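Local atomic coordinates of UDP-glucose 4-epimerase (Campylobacter jejuni subsp. jejuni serotype O:2, PDB entry 7K3P), a protein that catalyses the NAD-dependent interconversion of UDP-glucose and UDP-galactose, and probably that of UDP-N-acetylglucosamine and UDP-N-acetylgalactosamine. Residues D47-G52 with F66-Q71; Y190-G195 with A209-K214. The protein carries 2 engineered substitutions. One frame throughout, in Å; residues are numbered along the deposited sequence.

Contact 1. Residues D47-G52 with F66-Q71. With NAD (nicotinamide-adenine-dinucleotide), chain C.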
ATOM      1  N   ASP A  47     -13.397 -16.097  10.685  1.00 26.21           N
ATOM      2  CA  ASP A  47     -14.194 -15.638   9.562  1.00 25.96           C
ATOM      3  C   ASP A  47     -15.385 -14.848  10.088  1.00 30.37           C
ATOM      4  O   ASP A  47     -15.978 -15.234  11.095  1.00 31.69           O
ATOM      5  CB  ASP A  47     -14.676 -16.845   8.763  1.00 29.04           C
ATOM      6  CG  ASP A  47     -15.004 -16.501   7.325  1.00 29.47           C
ATOM      7  OD1 ASP A  47     -15.935 -15.701   7.110  1.00 28.51           O
ATOM      8  OD2 ASP A  47     -14.336 -17.047   6.409  1.00 27.26           O
ATOM      9  N   ASN A  48     -15.730 -13.753   9.414  1.00 27.44           N
ATOM     10  CA  ASN A  48     -16.856 -12.926   9.838  1.00 29.26           C
ATOM     11  C   ASN A  48     -18.137 -13.371   9.152  1.00 31.05           C
ATOM     12  O   ASN A  48     -19.182 -12.748   9.303  1.00 31.80           O
ATOM     13  CB  ASN A  48     -16.577 -11.436   9.584  1.00 28.40           C
ATOM     14  CG  ASN A  48     -16.575 -11.079   8.096  1.00 31.52           C
ATOM     15  OD1 ASN A  48     -16.601 -11.954   7.230  1.00 29.21           O
ATOM     16  ND2 ASN A  48     -16.558  -9.783   7.800  1.00 29.75           N
ATOM     17  N   LEU A  49     -18.039 -14.454   8.385  1.00 31.66           N
ATOM     18  CA  LEU A  49     -19.183 -15.008   7.667  1.00 34.15           C
ATOM     19  C   LEU A  49     -19.876 -14.000   6.730  1.00 31.29           C
ATOM     20  O   LEU A  49     -21.068 -14.118   6.447  1.00 36.11           O
ATOM     21  CB  LEU A  49     -20.181 -15.645   8.660  1.00 32.07           C
ATOM     22  CG  LEU A  49     -19.606 -16.774   9.527  1.00 34.58           C
ATOM     23  CD1 LEU A  49     -20.627 -17.336  10.532  1.00 37.01           C
ATOM     24  CD2 LEU A  49     -19.053 -17.905   8.652  1.00 38.72           C
ATOM     25  N   SER A  50     -19.128 -13.016   6.235  1.00 32.26           N
ATOM     26  CA  SER A  50     -19.675 -12.073   5.257  1.00 33.61           C
ATOM     27  C   SER A  50     -19.988 -12.728   3.910  1.00 40.06           C
ATOM     28  O   SER A  50     -20.952 -12.362   3.240  1.00 38.20           O
ATOM     29  CB  SER A  50     -18.720 -10.894   5.050  1.00 33.85           C
ATOM     30  OG  SER A  50     -17.412 -11.341   4.744  1.00 36.32           O
ATOM     31  N   LYS A  51     -19.154 -13.675   3.491  1.00 41.26           N
ATOM     32  CA  LYS A  51     -19.400 -14.407   2.246  1.00 44.74           C
ATOM     33  C   LYS A  51     -19.413 -15.868   2.614  1.00 47.57           C
ATOM     34  O   LYS A  51     -20.161 -16.666   2.038  1.00 53.85           O
ATOM     35  CB  LYS A  51     -18.305 -14.151   1.203  1.00 42.19           C
ATOM     36  CG  LYS A  51     -18.308 -12.765   0.560  1.00 44.34           C
ATOM     37  CD  LYS A  51     -19.196 -12.701  -0.691  1.00 50.36           C
ATOM     38  CE  LYS A  51     -18.722 -13.673  -1.769  1.00 54.32           C
ATOM     39  NZ  LYS A  51     -19.595 -13.659  -2.989  1.00 55.96           N
ATOM     40  N   GLY A  52     -18.578 -16.200   3.597  1.00 45.47           N
ATOM     41  CA  GLY A  52     -18.519 -17.535   4.158  1.00 46.09           C
ATOM     42  C   GLY A  52     -19.869 -18.066   4.606  1.00 47.71           C
ATOM     43  O   GLY A  52     -20.830 -17.310   4.807  1.00 51.74           O
ATOM     44  N   PHE A  66     -12.188 -28.167  15.753  1.00 49.16           N
ATOM     45  CA  PHE A  66     -11.337 -27.007  15.559  1.00 48.11           C
ATOM     46  C   PHE A  66     -12.091 -25.829  16.151  1.00 41.27           C
ATOM     47  O   PHE A  66     -13.325 -25.822  16.170  1.00 46.68           O
ATOM     48  CB  PHE A  66     -11.016 -26.787  14.072  1.00 41.51           C
ATOM     49  CG  PHE A  66     -12.225 -26.619  13.209  1.00 38.29           C
ATOM     50  CD1 PHE A  66     -12.837 -27.723  12.643  1.00 44.41           C
ATOM     51  CD2 PHE A  66     -12.750 -25.361  12.959  1.00 38.08           C
ATOM     52  CE1 PHE A  66     -13.956 -27.582  11.842  1.00 47.50           C
ATOM     53  CE2 PHE A  66     -13.871 -25.205  12.154  1.00 39.54           C
ATOM     54  CZ  PHE A  66     -14.476 -26.320  11.595  1.00 46.10           C
ATOM     55  N   LYS A  67     -11.356 -24.855  16.675  1.00 39.97           N
ATOM     56  CA  LYS A  67     -11.985 -23.649  17.191  1.00 41.41           C
ATOM     57  C   LYS A  67     -12.425 -22.784  16.026  1.00 40.15           C
ATOM     58  O   LYS A  67     -11.623 -22.489  15.128  1.00 38.14           O
ATOM     59  CB  LYS A  67     -11.002 -22.854  18.047  1.00 40.14           C
ATOM     60  CG  LYS A  67     -10.793 -23.372  19.462  1.00 47.45           C
ATOM     61  CD  LYS A  67      -9.630 -22.619  20.111  1.00 44.26           C
ATOM     62  CE  LYS A  67      -9.293 -23.158  21.498  1.00 49.84           C
ATOM     63  NZ  LYS A  67      -7.839 -22.945  21.818  1.00 45.39           N
ATOM     64  N   PHE A  68     -13.689 -22.373  16.031  1.00 36.50           N
ATOM     65  CA  PHE A  68     -14.136 -21.377  15.076  1.00 37.27           C
ATOM     66  C   PHE A  68     -14.386 -20.027  15.741  1.00 40.29           C
ATOM     67  O   PHE A  68     -15.242 -19.908  16.622  1.00 37.50           O
ATOM     68  CB  PHE A  68     -15.390 -21.820  14.340  1.00 35.20           C
ATOM     69  CG  PHE A  68     -15.911 -20.773  13.414  1.00 39.70           C
ATOM     70  CD1 PHE A  68     -15.256 -20.509  12.218  1.00 40.02           C
ATOM     71  CD2 PHE A  68     -17.020 -20.017  13.753  1.00 37.73           C
ATOM     72  CE1 PHE A  68     -15.712 -19.526  11.369  1.00 36.51           C
ATOM     73  CE2 PHE A  68     -17.481 -19.028  12.909  1.00 39.60           C
ATOM     74  CZ  PHE A  68     -16.828 -18.783  11.716  1.00 37.00           C
ATOM     75  N   PHE A  69     -13.641 -19.010  15.314  1.00 36.75           N
ATOM     76  CA  PHE A  69     -13.829 -17.656  15.832  1.00 36.14           C
ATOM     77  C   PHE A  69     -14.584 -16.767  14.853  1.00 35.54           C
ATOM     78  O   PHE A  69     -14.021 -16.341  13.830  1.00 33.66           O
ATOM     79  CB  PHE A  69     -12.475 -17.030  16.146  1.00 34.95           C
ATOM     80  CG  PHE A  69     -11.702 -17.769  17.187  1.00 41.80           C
ATOM     81  CD1 PHE A  69     -11.985 -17.584  18.538  1.00 40.99           C
ATOM     82  CD2 PHE A  69     -10.687 -18.639  16.828  1.00 34.32           C
ATOM     83  CE1 PHE A  69     -11.266 -18.261  19.510  1.00 37.53           C
ATOM     84  CE2 PHE A  69      -9.960 -19.325  17.797  1.00 39.35           C
ATOM     85  CZ  PHE A  69     -10.254 -19.135  19.141  1.00 38.35           C
ATOM     86  N   GLU A  70     -15.855 -16.491  15.156  1.00 32.53           N
ATOM     87  CA  GLU A  70     -16.662 -15.610  14.320  1.00 33.14           C
ATOM     88  C   GLU A  70     -16.301 -14.160  14.638  1.00 34.80           C
ATOM     89  O   GLU A  70     -16.958 -13.509  15.455  1.00 37.89           O
ATOM     90  CB  GLU A  70     -18.163 -15.859  14.517  1.00 34.42           C
ATOM     91  CG  GLU A  70     -19.044 -15.000  13.600  1.00 37.41           C
ATOM     92  CD  GLU A  70     -20.529 -15.305  13.742  1.00 39.83           C
ATOM     93  OE1 GLU A  70     -20.883 -16.209  14.524  1.00 44.56           O
ATOM     94  OE2 GLU A  70     -21.341 -14.640  13.065  1.00 43.73           O
ATOM     95  N   GLN A  71     -15.246 -13.673  13.979  1.00 30.35           N
ATOM     96  CA  GLN A  71     -14.628 -12.385  14.276  1.00 30.19           C
ATOM     97  C   GLN A  71     -14.268 -11.639  13.003  1.00 33.83           C
ATOM     98  O   GLN A  71     -13.839 -12.245  12.005  1.00 29.27           O
ATOM     99  CB  GLN A  71     -13.322 -12.602  15.033  1.00 27.46           C
ATOM    100  CG  GLN A  71     -13.467 -13.353  16.319  1.00 42.54           C
ATOM    101  CD  GLN A  71     -12.385 -12.974  17.292  1.00 45.28           C
ATOM    102  OE1 GLN A  71     -11.553 -12.103  16.996  1.00 47.98           O
ATOM    103  NE2 GLN A  71     -12.385 -13.612  18.466  1.00 43.03           N
TER
HETATM  104  PA  NAD C 401     -14.009 -16.108  -0.404  1.00 29.33           P
HETATM  105  O1A NAD C 401     -14.874 -14.871  -0.425  1.00 28.16           O
HETATM  106  O2A NAD C 401     -14.839 -17.344  -0.603  1.00 26.60           O
HETATM  107  O5B NAD C 401     -13.276 -16.260   0.985  1.00 25.58           O
HETATM  108  C5B NAD C 401     -13.061 -15.106   1.746  1.00 24.45           C
HETATM  109  C4B NAD C 401     -13.404 -15.377   3.157  1.00 27.93           C
HETATM  110  O4B NAD C 401     -12.886 -14.402   4.015  1.00 26.74           O
HETATM  111  C3B NAD C 401     -14.951 -15.415   3.362  1.00 26.44           C
HETATM  112  O3B NAD C 401     -15.507 -16.616   4.019  1.00 28.24           O
HETATM  113  C2B NAD C 401     -15.246 -14.054   4.037  1.00 32.66           C
HETATM  114  O2B NAD C 401     -16.345 -14.077   4.844  1.00 30.20           O
HETATM  115  C1B NAD C 401     -13.966 -13.867   4.786  1.00 23.95           C
HETATM  116  N9A NAD C 401     -13.723 -12.462   5.146  1.00 28.04           N
HETATM  117  C8A NAD C 401     -13.692 -11.407   4.306  1.00 25.57           C
HETATM  118  N7A NAD C 401     -13.465 -10.273   4.987  1.00 26.37           N
HETATM  119  C5A NAD C 401     -13.339 -10.561   6.289  1.00 24.41           C
HETATM  120  C6A NAD C 401     -13.109  -9.802   7.448  1.00 23.43           C
HETATM  121  N6A NAD C 401     -12.931  -8.373   7.349  1.00 23.86           N
HETATM  122  N1A NAD C 401     -13.023 -10.413   8.646  1.00 24.00           N
HETATM  123  C2A NAD C 401     -13.177 -11.742   8.777  1.00 23.77           C
HETATM  124  N3A NAD C 401     -13.422 -12.520   7.671  1.00 26.21           N
HETATM  125  C4A NAD C 401     -13.503 -11.962   6.429  1.00 25.16           C
HETATM  126  O3  NAD C 401     -12.915 -15.951  -1.547  1.00 30.54           O
HETATM  127  PN  NAD C 401     -11.987 -17.129  -2.038  1.00 27.67           P
HETATM  128  O1N NAD C 401     -12.069 -18.307  -1.085  1.00 25.34           O
HETATM  129  O2N NAD C 401     -12.446 -17.527  -3.407  1.00 29.26           O
HETATM  130  O5D NAD C 401     -10.506 -16.577  -2.099  1.00 27.37           O
HETATM  131  C5D NAD C 401      -9.778 -16.489  -0.897  1.00 23.74           C
HETATM  132  C4D NAD C 401      -8.448 -15.782  -1.103  1.00 24.24           C
HETATM  133  O4D NAD C 401      -7.767 -16.292  -2.229  1.00 24.58           O
HETATM  134  C3D NAD C 401      -8.551 -14.265  -1.205  1.00 18.67           C
HETATM  135  O3D NAD C 401      -7.492 -13.688  -0.552  1.00 21.38           O
HETATM  136  C2D NAD C 401      -8.387 -13.956  -2.633  1.00 25.96           C
HETATM  137  O2D NAD C 401      -7.888 -12.696  -2.887  1.00 23.72           O
HETATM  138  C1D NAD C 401      -7.470 -15.124  -3.086  1.00 24.81           C
HETATM  139  N1N NAD C 401      -7.548 -15.465  -4.581  1.00 27.85           N
HETATM  140  C2N NAD C 401      -8.732 -16.034  -5.006  1.00 23.39           C
HETATM  141  C3N NAD C 401      -8.875 -16.376  -6.347  1.00 25.03           C
HETATM  142  C7N NAD C 401     -10.163 -16.997  -6.824  1.00 28.34           C
HETATM  143  O7N NAD C 401     -11.103 -17.188  -6.069  1.00 29.93           O
HETATM  144  N7N NAD C 401     -10.280 -17.358  -8.197  1.00 24.02           N
HETATM  145  C4N NAD C 401      -7.833 -16.152  -7.226  1.00 23.56           C
HETATM  146  C5N NAD C 401      -6.657 -15.584  -6.790  1.00 23.02           C
HETATM  147  C6N NAD C 401      -6.498 -15.229  -5.444  1.00 24.20           C
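D47, just past strand 42-46, continues the parallel pairing with strand 67-69: its N-H reaches the carbonyl oxygen of F69 over 3.2 Å (D47 N to F69 O), nearly straight at 161°. Its carbonyl O accepts a weak bond from Q71 N and a CA-H contact from E70 (E70 CA to D47 O, 3.3 Å), with E70 at the centre of an inverse gamma turn. The chain then leaves the sheet as a loop. The F68 ring lies obliquely to D47 O and L49 CD2, with CZ 3.9 Å from L49 CD2, while L49 CD1 lies against the carboxylate of E70. In this Rossmann-type domain, D47 is the acid following the second strand of the sheet that holds the adenosine ribose: with CG anti to the backbone N (chi1 -156°), its carboxylate faces the sugar, and OD2 takes the hydroxyl O3B of NAD at 2.7 Å. OD1 lies beside O2B and also closes an Asx turn, accepting the amide of L49 through its anti lone pair (L49 N to D47 OD1, 2.8 Å). N48 makes a second Asx turn, its OD1 met by S50 OG near the carbonyl plane and by S50 N from above it, and its amide lies almost parallel over the adenine (N48 CG to NAD N3A, 3.5 Å). Its ND2 is tied to D72. K51 donates its backbone N to NAD O2B (3.1 Å).

Contact 2. Residues Y190-G195 with A209-K214. With NAD (nicotinamide-adenine-dinucleotide), chain C.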
ATOM      1  N   TYR A 190      -1.792 -16.660  -7.959  1.00 20.61           N
ATOM      2  CA  TYR A 190      -2.409 -17.587  -8.897  1.00 23.00           C
ATOM      3  C   TYR A 190      -3.539 -16.913  -9.644  1.00 27.36           C
ATOM      4  O   TYR A 190      -4.034 -15.851  -9.233  1.00 21.29           O
ATOM      5  CB  TYR A 190      -2.918 -18.852  -8.178  1.00 23.48           C
ATOM      6  CG  TYR A 190      -3.640 -18.583  -6.861  1.00 24.49           C
ATOM      7  CD1 TYR A 190      -2.932 -18.311  -5.696  1.00 22.03           C
ATOM      8  CD2 TYR A 190      -5.025 -18.640  -6.786  1.00 22.71           C
ATOM      9  CE1 TYR A 190      -3.606 -18.080  -4.471  1.00 20.85           C
ATOM     10  CE2 TYR A 190      -5.690 -18.430  -5.592  1.00 23.97           C
ATOM     11  CZ  TYR A 190      -4.978 -18.146  -4.446  1.00 24.65           C
ATOM     12  OH  TYR A 190      -5.665 -17.932  -3.267  1.00 27.11           O
ATOM     13  N   PHE A 191      -3.939 -17.527 -10.750  1.00 22.09           N
ATOM     14  CA  PHE A 191      -5.049 -17.017 -11.533  1.00 21.13           C
ATOM     15  C   PHE A 191      -6.374 -17.535 -10.976  1.00 23.55           C
ATOM     16  O   PHE A 191      -6.462 -17.902  -9.802  1.00 25.44           O
ATOM     17  CB  PHE A 191      -4.856 -17.390 -13.007  1.00 21.75           C
ATOM     18  CG  PHE A 191      -3.839 -16.531 -13.705  1.00 24.09           C
ATOM     19  CD1 PHE A 191      -4.212 -15.313 -14.272  1.00 22.94           C
ATOM     20  CD2 PHE A 191      -2.505 -16.916 -13.764  1.00 23.80           C
ATOM     21  CE1 PHE A 191      -3.272 -14.501 -14.906  1.00 22.90           C
ATOM     22  CE2 PHE A 191      -1.558 -16.114 -14.397  1.00 22.90           C
ATOM     23  CZ  PHE A 191      -1.939 -14.903 -14.972  1.00 24.37           C
ATOM     24  N   ASN A 192      -7.397 -17.584 -11.818  1.00 23.92           N
ATOM     25  CA  ASN A 192      -8.744 -17.892 -11.363  1.00 26.30           C
ATOM     26  C   ASN A 192      -8.886 -19.332 -10.837  1.00 29.45           C
ATOM     27  O   ASN A 192      -8.301 -20.277 -11.401  1.00 24.88           O
ATOM     28  CB  ASN A 192      -9.723 -17.664 -12.512  1.00 24.21           C
ATOM     29  CG  ASN A 192     -11.167 -17.908 -12.103  1.00 31.57           C
ATOM     30  OD1 ASN A 192     -11.803 -18.873 -12.547  1.00 32.28           O
ATOM     31  ND2 ASN A 192     -11.684 -17.047 -11.234  1.00 26.59           N
ATOM     32  N   VAL A 193      -9.657 -19.518  -9.769  1.00 24.73           N
ATOM     33  CA  VAL A 193      -9.924 -20.884  -9.321  1.00 28.89           C
ATOM     34  C   VAL A 193     -11.346 -21.338  -9.645  1.00 28.99           C
ATOM     35  O   VAL A 193     -12.319 -20.672  -9.302  1.00 27.08           O
ATOM     36  CB  VAL A 193      -9.481 -21.163  -7.854  1.00 30.07           C
ATOM     37  CG1 VAL A 193      -8.765 -19.972  -7.247  1.00 24.57           C
ATOM     38  CG2 VAL A 193     -10.625 -21.676  -7.003  1.00 31.77           C
ATOM     39  N   ALA A 194     -11.450 -22.469 -10.340  1.00 26.74           N
ATOM     40  CA  ALA A 194     -12.746 -22.949 -10.835  1.00 27.75           C
ATOM     41  C   ALA A 194     -13.761 -23.074  -9.706  1.00 28.77           C
ATOM     42  O   ALA A 194     -13.422 -23.527  -8.609  1.00 29.92           O
ATOM     43  CB  ALA A 194     -12.584 -24.288 -11.567  1.00 27.78           C
ATOM     44  N   GLY A 195     -14.996 -22.649  -9.967  1.00 27.60           N
ATOM     45  CA  GLY A 195     -16.056 -22.769  -8.982  1.00 31.21           C
ATOM     46  C   GLY A 195     -16.228 -21.594  -8.031  1.00 32.58           C
ATOM     47  O   GLY A 195     -17.156 -21.596  -7.228  1.00 32.64           O
ATOM     48  N   ALA A 209     -10.801 -13.291 -20.674  1.00 29.24           N
ATOM     49  CA  ALA A 209     -10.657 -14.728 -20.877  1.00 31.70           C
ATOM     50  C   ALA A 209     -10.179 -15.435 -19.610  1.00 27.37           C
ATOM     51  O   ALA A 209     -10.267 -16.655 -19.514  1.00 31.22           O
ATOM     52  CB  ALA A 209      -9.707 -15.029 -22.061  1.00 30.88           C
ATOM     53  N   THR A 210      -9.658 -14.670 -18.649  1.00 27.59           N
ATOM     54  CA  THR A 210      -9.231 -15.240 -17.369  1.00 28.89           C
ATOM     55  C   THR A 210     -10.438 -15.776 -16.592  1.00 27.54           C
ATOM     56  O   THR A 210     -10.280 -16.570 -15.661  1.00 28.19           O
ATOM     57  CB  THR A 210      -8.481 -14.206 -16.507  1.00 30.01           C
ATOM     58  OG1 THR A 210      -9.176 -12.959 -16.578  1.00 29.33           O
ATOM     59  CG2 THR A 210      -7.073 -14.002 -17.018  1.00 23.81           C
ATOM     60  N   LEU A 211     -11.639 -15.353 -16.989  1.00 27.74           N
ATOM     61  CA  LEU A 211     -12.879 -15.781 -16.335  1.00 25.59           C
ATOM     62  C   LEU A 211     -13.611 -16.821 -17.191  1.00 33.14           C
ATOM     63  O   LEU A 211     -14.812 -17.062 -17.000  1.00 30.19           O
ATOM     64  CB  LEU A 211     -13.792 -14.574 -16.087  1.00 26.72           C
ATOM     65  CG  LEU A 211     -13.291 -13.544 -15.072  1.00 32.48           C
ATOM     66  CD1 LEU A 211     -14.101 -12.237 -15.121  1.00 35.56           C
ATOM     67  CD2 LEU A 211     -13.370 -14.158 -13.693  1.00 30.99           C
ATOM     68  N   LEU A 212     -12.888 -17.424 -18.135  1.00 26.91           N
ATOM     69  CA  LEU A 212     -13.489 -18.366 -19.094  1.00 31.86           C
ATOM     70  C   LEU A 212     -14.265 -19.533 -18.461  1.00 31.93           C
ATOM     71  O   LEU A 212     -15.369 -19.862 -18.897  1.00 32.94           O
ATOM     72  CB  LEU A 212     -12.425 -18.907 -20.048  1.00 32.75           C
ATOM     73  CG  LEU A 212     -12.838 -20.174 -20.810  1.00 35.21           C
ATOM     74  CD1 LEU A 212     -13.927 -19.883 -21.829  1.00 34.69           C
ATOM     75  CD2 LEU A 212     -11.640 -20.825 -21.471  1.00 37.49           C
ATOM     76  N   ILE A 213     -13.692 -20.162 -17.440  1.00 32.62           N
ATOM     77  CA  ILE A 213     -14.393 -21.260 -16.775  1.00 34.47           C
ATOM     78  C   ILE A 213     -15.675 -20.784 -16.074  1.00 35.40           C
ATOM     79  O   ILE A 213     -16.713 -21.453 -16.139  1.00 34.48           O
ATOM     80  CB  ILE A 213     -13.490 -22.003 -15.793  1.00 34.31           C
ATOM     81  CG1 ILE A 213     -12.297 -22.596 -16.540  1.00 35.54           C
ATOM     82  CG2 ILE A 213     -14.258 -23.111 -15.098  1.00 38.64           C
ATOM     83  CD1 ILE A 213     -11.803 -23.917 -15.961  1.00 37.63           C
ATOM     84  N   LYS A 214     -15.606 -19.630 -15.415  1.00 33.10           N
ATOM     85  CA  LYS A 214     -16.790 -19.068 -14.762  1.00 34.82           C
ATOM     86  C   LYS A 214     -17.897 -18.810 -15.797  1.00 34.85           C
ATOM     87  O   LYS A 214     -19.047 -19.204 -15.603  1.00 37.27           O
ATOM     88  CB  LYS A 214     -16.433 -17.788 -13.996  1.00 36.74           C
ATOM     89  CG  LYS A 214     -17.601 -17.133 -13.251  1.00 37.47           C
ATOM     90  CD  LYS A 214     -18.148 -18.030 -12.142  1.00 37.26           C
ATOM     91  CE  LYS A 214     -19.131 -17.276 -11.244  1.00 38.31           C
ATOM     92  NZ  LYS A 214     -19.667 -18.157 -10.158  1.00 41.27           N
TER
HETATM   93  PA  NAD C 401     -14.009 -16.108  -0.404  1.00 29.33           P
HETATM   94  O1A NAD C 401     -14.874 -14.871  -0.425  1.00 28.16           O
HETATM   95  O2A NAD C 401     -14.839 -17.344  -0.603  1.00 26.60           O
HETATM   96  O5B NAD C 401     -13.276 -16.260   0.985  1.00 25.58           O
HETATM   97  C5B NAD C 401     -13.061 -15.106   1.746  1.00 24.45           C
HETATM   98  C4B NAD C 401     -13.404 -15.377   3.157  1.00 27.93           C
HETATM   99  O4B NAD C 401     -12.886 -14.402   4.015  1.00 26.74           O
HETATM  100  C3B NAD C 401     -14.951 -15.415   3.362  1.00 26.44           C
HETATM  101  O3B NAD C 401     -15.507 -16.616   4.019  1.00 28.24           O
HETATM  102  C2B NAD C 401     -15.246 -14.054   4.037  1.00 32.66           C
HETATM  103  O2B NAD C 401     -16.345 -14.077   4.844  1.00 30.20           O
HETATM  104  C1B NAD C 401     -13.966 -13.867   4.786  1.00 23.95           C
HETATM  105  N9A NAD C 401     -13.723 -12.462   5.146  1.00 28.04           N
HETATM  106  C8A NAD C 401     -13.692 -11.407   4.306  1.00 25.57           C
HETATM  107  N7A NAD C 401     -13.465 -10.273   4.987  1.00 26.37           N
HETATM  108  C5A NAD C 401     -13.339 -10.561   6.289  1.00 24.41           C
HETATM  109  C6A NAD C 401     -13.109  -9.802   7.448  1.00 23.43           C
HETATM  110  N6A NAD C 401     -12.931  -8.373   7.349  1.00 23.86           N
HETATM  111  N1A NAD C 401     -13.023 -10.413   8.646  1.00 24.00           N
HETATM  112  C2A NAD C 401     -13.177 -11.742   8.777  1.00 23.77           C
HETATM  113  N3A NAD C 401     -13.422 -12.520   7.671  1.00 26.21           N
HETATM  114  C4A NAD C 401     -13.503 -11.962   6.429  1.00 25.16           C
HETATM  115  O3  NAD C 401     -12.915 -15.951  -1.547  1.00 30.54           O
HETATM  116  PN  NAD C 401     -11.987 -17.129  -2.038  1.00 27.67           P
HETATM  117  O1N NAD C 401     -12.069 -18.307  -1.085  1.00 25.34           O
HETATM  118  O2N NAD C 401     -12.446 -17.527  -3.407  1.00 29.26           O
HETATM  119  O5D NAD C 401     -10.506 -16.577  -2.099  1.00 27.37           O
HETATM  120  C5D NAD C 401      -9.778 -16.489  -0.897  1.00 23.74           C
HETATM  121  C4D NAD C 401      -8.448 -15.782  -1.103  1.00 24.24           C
HETATM  122  O4D NAD C 401      -7.767 -16.292  -2.229  1.00 24.58           O
HETATM  123  C3D NAD C 401      -8.551 -14.265  -1.205  1.00 18.67           C
HETATM  124  O3D NAD C 401      -7.492 -13.688  -0.552  1.00 21.38           O
HETATM  125  C2D NAD C 401      -8.387 -13.956  -2.633  1.00 25.96           C
HETATM  126  O2D NAD C 401      -7.888 -12.696  -2.887  1.00 23.72           O
HETATM  127  C1D NAD C 401      -7.470 -15.124  -3.086  1.00 24.81           C
HETATM  128  N1N NAD C 401      -7.548 -15.465  -4.581  1.00 27.85           N
HETATM  129  C2N NAD C 401      -8.732 -16.034  -5.006  1.00 23.39           C
HETATM  130  C3N NAD C 401      -8.875 -16.376  -6.347  1.00 25.03           C
HETATM  131  C7N NAD C 401     -10.163 -16.997  -6.824  1.00 28.34           C
HETATM  132  O7N NAD C 401     -11.103 -17.188  -6.069  1.00 29.93           O
HETATM  133  N7N NAD C 401     -10.280 -17.358  -8.197  1.00 24.02           N
HETATM  134  C4N NAD C 401      -7.833 -16.152  -7.226  1.00 23.56           C
HETATM  135  C5N NAD C 401      -6.657 -15.584  -6.790  1.00 23.02           C
HETATM  136  C6N NAD C 401      -6.498 -15.229  -5.444  1.00 24.20           C
HETATM  137  O   HOH W   1      -7.596 -17.205 -14.922  1.00 24.07           O
HETATM  138  O   HOH W   2     -12.346 -18.551 -14.897  1.00 37.97           O
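N192 and T210 meet largely through water: the carbonyl oxygen of T210, 3.4 Å from N192 CB, accepts from two waters that also bond residues of the two segments. Water 1 donates to it (2.9 Å to T210 O) and accepts from the backbone N of N192, so the two main chains are bridged rather than bonded directly. Water 2 also donates to T210 O and takes a weak bond from the amide of K214 in the first turn of helix 212-220; its very short approach to N192 OD1 is doubtful. In N192, CG anti to the backbone N (chi1 -178°) brings ND2 to 4.2 Å from L211 CD2. Around the waters the contact is apolar: T210 CG2 sits obliquely to the F191 ring (F191 CD1 at 4.2 Å), and A194 CB packs on I213 CG2 at 4.1 Å. Here the chain leaves the Rossmann sheet after strand 184-189 and enters the second, mixed sheet, where the short, weakly bonded strand at about 192-193 pairs in parallel with 242-246; helix 330-343 lies against both A194 and I213. The same segment lines the nicotinamide end of the cofactor pocket. Y190 donates its hydroxyl to the ring oxygen of the nicotinamide ribose (Y190 OH to NAD O4D, 2.9 Å), while its ring carbons crowd the nicotinamide, CE2 coming within 3.2 Å of NAD C5N.

Going from the N terminus, contact 1 closes first: the chain leaves strand 42-46, runs through helix 54-61 and returns on strand 67-69, the outermost strand on that side of the parallel sheet. Strands 90-93, 132-136 and 184-189 of that sheet follow before contact 2 opens, and its own loop, without helix or strand between the segments, is closed by the start of helix 212-220. The two loops stand in series, neither nested nor crossed. The centres of contact 1 and contact 2 are about 25 Å apart, on opposite sides of the chain's centre, and the two do not touch. NAD spans them, adenosine at contact 1 and nicotinamide at contact 2, so one cofactor joins the sheet edge to the entrance of the second sheet.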